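Local coordinates for protein DnaJ homolog subfamily C member 10 (Mus musculus, PDB 3APQ) that reduces disulfides in the endoplasmic reticulum, aiding both the folding of proteins and the degradation of misfolded ones, and carries a J domain that works with an Hsp70 partner, at residues F90-D95 / N120-G125. Sequence-based numbering, arbitrary orientation. Where two conformers were deposited one is given.
Sequences FGIYDD and NFYSPG
Tyr-93 and Tyr-122 meet as a T-shaped pair: the CD2-CE2 edge of Tyr-93 is turned to the face of Tyr-122, CE2 to CE2 4.0 Å, with planes nearly perpendicular at 88°. The two side chains come from opposing segments and overlap antiparallel, Tyr-122 reaching toward the backbone of 90-95, Tyr-93 toward Asn-120. A tyrosine suits both places because its ring packs in a buried setting while its hydroxyl collects water. Tyr-122 has CG wedged between its backbone N and carbonyl carbon (chi1 67°), and the ring extends from the strand toward the loop 90-95. There Tyr-122 OH joins two waters, one accepting from Ile-92 N, the other from Tyr-93 N. These bridges serve two successive amides in the type I turn from Gly-91 to Asp-94, closed by Asp-94 N to Gly-91 O. In this J-thioredoxin fragment the loop between helix 83-88 and strand 100-101 packs on strand 117-122 of the thioredoxin fold, a central strand leading to the redox-active Cys-126/Cys-129 pair, whose Cys-129 touches Tyr-122. Ile-92 adds a branched aliphatic surface, with CG1 3.9 Å from Tyr-122 CE1, while its CG2 sits over the centre of the Tyr-93 ring. Asn-120 suits the strand because its short amide, 58° from the Tyr-93 ring plane, offers an N-H to a third water that also meets Tyr-93 OH; the direct ND2 to OH approach, 3.2 Å, has a poor angle. A leucine in place of Tyr-93 would probably leave this water without its phenol partner and the Tyr-122 face without its aromatic edge. Trp-136 and Ala-133 of helix 127-142 also pack against Tyr-93.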
ATOM      1  N   PHE A  90       2.908  -7.979  -2.955  1.00 16.75           N
ATOM      2  CA  PHE A  90       2.903  -7.452  -1.593  1.00 16.21           C
ATOM      3  C   PHE A  90       3.769  -6.184  -1.538  1.00 16.77           C
ATOM      4  O   PHE A  90       4.905  -6.204  -2.003  1.00 16.74           O
ATOM      5  CB  PHE A  90       3.433  -8.521  -0.636  1.00 16.63           C
ATOM      6  CG  PHE A  90       3.390  -8.085   0.776  1.00 18.43           C
ATOM      7  CD1 PHE A  90       2.180  -8.066   1.479  1.00 18.37           C
ATOM      8  CD2 PHE A  90       4.546  -7.601   1.398  1.00 21.29           C
ATOM      9  CE1 PHE A  90       2.137  -7.647   2.820  1.00 21.29           C
ATOM     10  CE2 PHE A  90       4.528  -7.158   2.735  1.00 20.28           C
ATOM     11  CZ  PHE A  90       3.313  -7.189   3.458  1.00 21.51           C
ATOM     12  N   GLY A  91       3.224  -5.092  -1.003  1.00 15.58           N
ATOM     13  CA  GLY A  91       3.983  -3.824  -0.911  1.00 15.92           C
ATOM     14  C   GLY A  91       4.502  -3.384  -2.268  1.00 16.33           C
ATOM     15  O   GLY A  91       5.677  -3.039  -2.419  1.00 15.31           O
ATOM     16  N   ILE A  92       3.613  -3.432  -3.266  1.00 15.59           N
ATOM     17  CA  ILE A  92       3.977  -3.286  -4.675  1.00 18.22           C
ATOM     18  C   ILE A  92       4.916  -2.127  -4.958  1.00 15.50           C
ATOM     19  O   ILE A  92       5.834  -2.240  -5.782  1.00 14.28           O
ATOM     20  CB  ILE A  92       2.623  -3.022  -5.554  1.00 18.34           C
ATOM     21  CG1 ILE A  92       1.811  -4.314  -5.570  1.00 26.85           C
ATOM     22  CG2 ILE A  92       2.890  -2.686  -6.970  1.00 22.88           C
ATOM     23  CD1 ILE A  92       2.743  -5.582  -5.657  1.00 25.32           C
ATOM     24  N   TYR A  93       4.618  -0.990  -4.355  1.00 13.72           N
ATOM     25  CA  TYR A  93       5.376   0.216  -4.730  1.00 13.15           C
ATOM     26  C   TYR A  93       6.360   0.654  -3.695  1.00 13.84           C
ATOM     27  O   TYR A  93       6.815   1.780  -3.803  1.00 12.23           O
ATOM     28  CB  TYR A  93       4.419   1.393  -5.065  1.00 13.33           C
ATOM     29  CG  TYR A  93       3.596   1.092  -6.326  1.00 12.46           C
ATOM     30  CD1 TYR A  93       4.211   0.909  -7.580  1.00 14.34           C
ATOM     31  CD2 TYR A  93       2.199   0.956  -6.241  1.00 16.23           C
ATOM     32  CE1 TYR A  93       3.451   0.633  -8.733  1.00 14.23           C
ATOM     33  CE2 TYR A  93       1.453   0.634  -7.361  1.00 13.49           C
ATOM     34  CZ  TYR A  93       2.092   0.492  -8.604  1.00 16.37           C
ATOM     35  OH  TYR A  93       1.319   0.193  -9.684  1.00 13.19           O
ATOM     36  N   ASP A  94       6.677  -0.215  -2.733  1.00 14.30           N
ATOM     37  CA  ASP A  94       7.577   0.115  -1.599  1.00 16.44           C
ATOM     38  C   ASP A  94       9.010   0.424  -1.972  1.00 16.59           C
ATOM     39  O   ASP A  94       9.721   1.060  -1.192  1.00 18.32           O
ATOM     40  CB  ASP A  94       7.570  -0.984  -0.551  1.00 15.60           C
ATOM     41  CG  ASP A  94       6.262  -0.998   0.265  1.00 17.61           C
ATOM     42  OD1 ASP A  94       5.412  -0.070   0.090  1.00 15.10           O
ATOM     43  OD2 ASP A  94       6.083  -1.943   1.058  1.00 17.41           O
ATOM     44  N   ASP A  95       9.459  -0.069  -3.140  1.00 17.10           N
ATOM     45  CA  ASP A  95      10.798   0.253  -3.601  1.00 19.00           C
ATOM     46  C   ASP A  95      10.847   1.338  -4.670  1.00 16.68           C
ATOM     47  O   ASP A  95      11.889   1.470  -5.305  1.00 17.45           O
ATOM     48  CB  ASP A  95      11.500  -0.997  -4.170  1.00 19.49           C
ATOM     49  CG  ASP A  95      11.655  -2.092  -3.160  1.00 28.45           C
ATOM     50  OD1 ASP A  95      12.000  -1.817  -1.984  1.00 34.47           O
ATOM     51  OD2 ASP A  95      11.478  -3.266  -3.538  1.00 35.25           O
ATOM     52  N   ASN A 120      -3.382   5.707  -7.936  1.00 13.33           N
ATOM     53  CA  ASN A 120      -3.682   4.415  -8.510  1.00 13.27           C
ATOM     54  C   ASN A 120      -4.263   3.561  -7.400  1.00 12.20           C
ATOM     55  O   ASN A 120      -3.525   3.198  -6.450  1.00 12.34           O
ATOM     56  CB  ASN A 120      -2.383   3.789  -9.019  1.00 11.94           C
ATOM     57  CG  ASN A 120      -2.551   2.361  -9.493  1.00 14.29           C
ATOM     58  OD1 ASN A 120      -3.656   1.819  -9.505  1.00 15.81           O
ATOM     59  ND2 ASN A 120      -1.454   1.767  -9.947  1.00 15.59           N
ATOM     60  N   PHE A 121      -5.561   3.271  -7.514  1.00 12.59           N
ATOM     61  CA  PHE A 121      -6.281   2.368  -6.601  1.00 13.11           C
ATOM     62  C   PHE A 121      -6.186   0.969  -7.192  1.00 13.84           C
ATOM     63  O   PHE A 121      -6.715   0.697  -8.285  1.00 14.10           O
ATOM     64  CB  PHE A 121      -7.766   2.741  -6.446  1.00 13.73           C
ATOM     65  CG  PHE A 121      -7.996   4.032  -5.708  1.00 16.59           C
ATOM     66  CD1 PHE A 121      -8.284   4.027  -4.359  1.00 18.81           C
ATOM     67  CD2 PHE A 121      -7.973   5.244  -6.398  1.00 17.96           C
ATOM     68  CE1 PHE A 121      -8.496   5.232  -3.681  1.00 20.19           C
ATOM     69  CE2 PHE A 121      -8.166   6.459  -5.722  1.00 17.83           C
ATOM     70  CZ  PHE A 121      -8.437   6.438  -4.367  1.00 22.86           C
ATOM     71  N   TYR A 122      -5.494   0.097  -6.496  1.00 13.88           N
ATOM     72  CA  TYR A 122      -5.256  -1.270  -7.010  1.00 15.35           C
ATOM     73  C   TYR A 122      -5.695  -2.311  -5.979  1.00 16.72           C
ATOM     74  O   TYR A 122      -6.119  -1.974  -4.873  1.00 14.71           O
ATOM     75  CB  TYR A 122      -3.756  -1.390  -7.420  1.00 16.22           C
ATOM     76  CG  TYR A 122      -2.782  -1.304  -6.250  1.00 15.41           C
ATOM     77  CD1 TYR A 122      -2.369  -2.470  -5.632  1.00 17.47           C
ATOM     78  CD2 TYR A 122      -2.282  -0.089  -5.755  1.00 14.83           C
ATOM     79  CE1 TYR A 122      -1.525  -2.472  -4.542  1.00 20.17           C
ATOM     80  CE2 TYR A 122      -1.376  -0.093  -4.596  1.00 16.70           C
ATOM     81  CZ  TYR A 122      -1.012  -1.299  -4.037  1.00 19.39           C
ATOM     82  OH  TYR A 122      -0.128  -1.463  -2.955  1.00 24.48           O
ATOM     83  N   SER A 123      -5.638  -3.597  -6.338  1.00 17.22           N
ATOM     84  CA  SER A 123      -6.025  -4.644  -5.420  0.50 18.00           C
ATOM     85  C   SER A 123      -5.067  -5.818  -5.652  1.00 19.07           C
ATOM     86  O   SER A 123      -4.586  -5.992  -6.775  1.00 18.96           O
ATOM     87  CB  SER A 123      -7.485  -5.040  -5.645  0.50 18.96           C
ATOM     88  OG  SER A 123      -7.869  -6.144  -4.852  0.50 17.49           O
ATOM     89  N   PRO A 124      -4.765  -6.592  -4.585  1.00 19.64           N
ATOM     90  CA  PRO A 124      -3.901  -7.758  -4.766  1.00 19.80           C
ATOM     91  C   PRO A 124      -4.602  -8.779  -5.719  1.00 20.49           C
ATOM     92  O   PRO A 124      -5.833  -8.798  -5.814  1.00 20.83           O
ATOM     93  CB  PRO A 124      -3.776  -8.334  -3.328  1.00 19.76           C
ATOM     94  CG  PRO A 124      -4.932  -7.767  -2.560  1.00 23.16           C
ATOM     95  CD  PRO A 124      -5.055  -6.360  -3.155  1.00 21.51           C
ATOM     96  N   GLY A 125      -3.841  -9.591  -6.434  1.00 20.98           N
ATOM     97  CA  GLY A 125      -4.455 -10.603  -7.286  1.00 20.69           C
ATOM     98  C   GLY A 125      -5.069 -10.024  -8.563  1.00 21.80           C
ATOM     99  O   GLY A 125      -5.996 -10.612  -9.132  1.00 23.72           O
TER
HETATM  100  O   HOH W   1       0.766  -4.097  -2.619  1.00 19.80           O
HETATM  101  O   HOH W   2       2.211  -0.156  -2.722  1.00 26.68           O
HETATM  102  O   HOH W   3      -0.725  -1.334 -10.164  1.00 30.70           O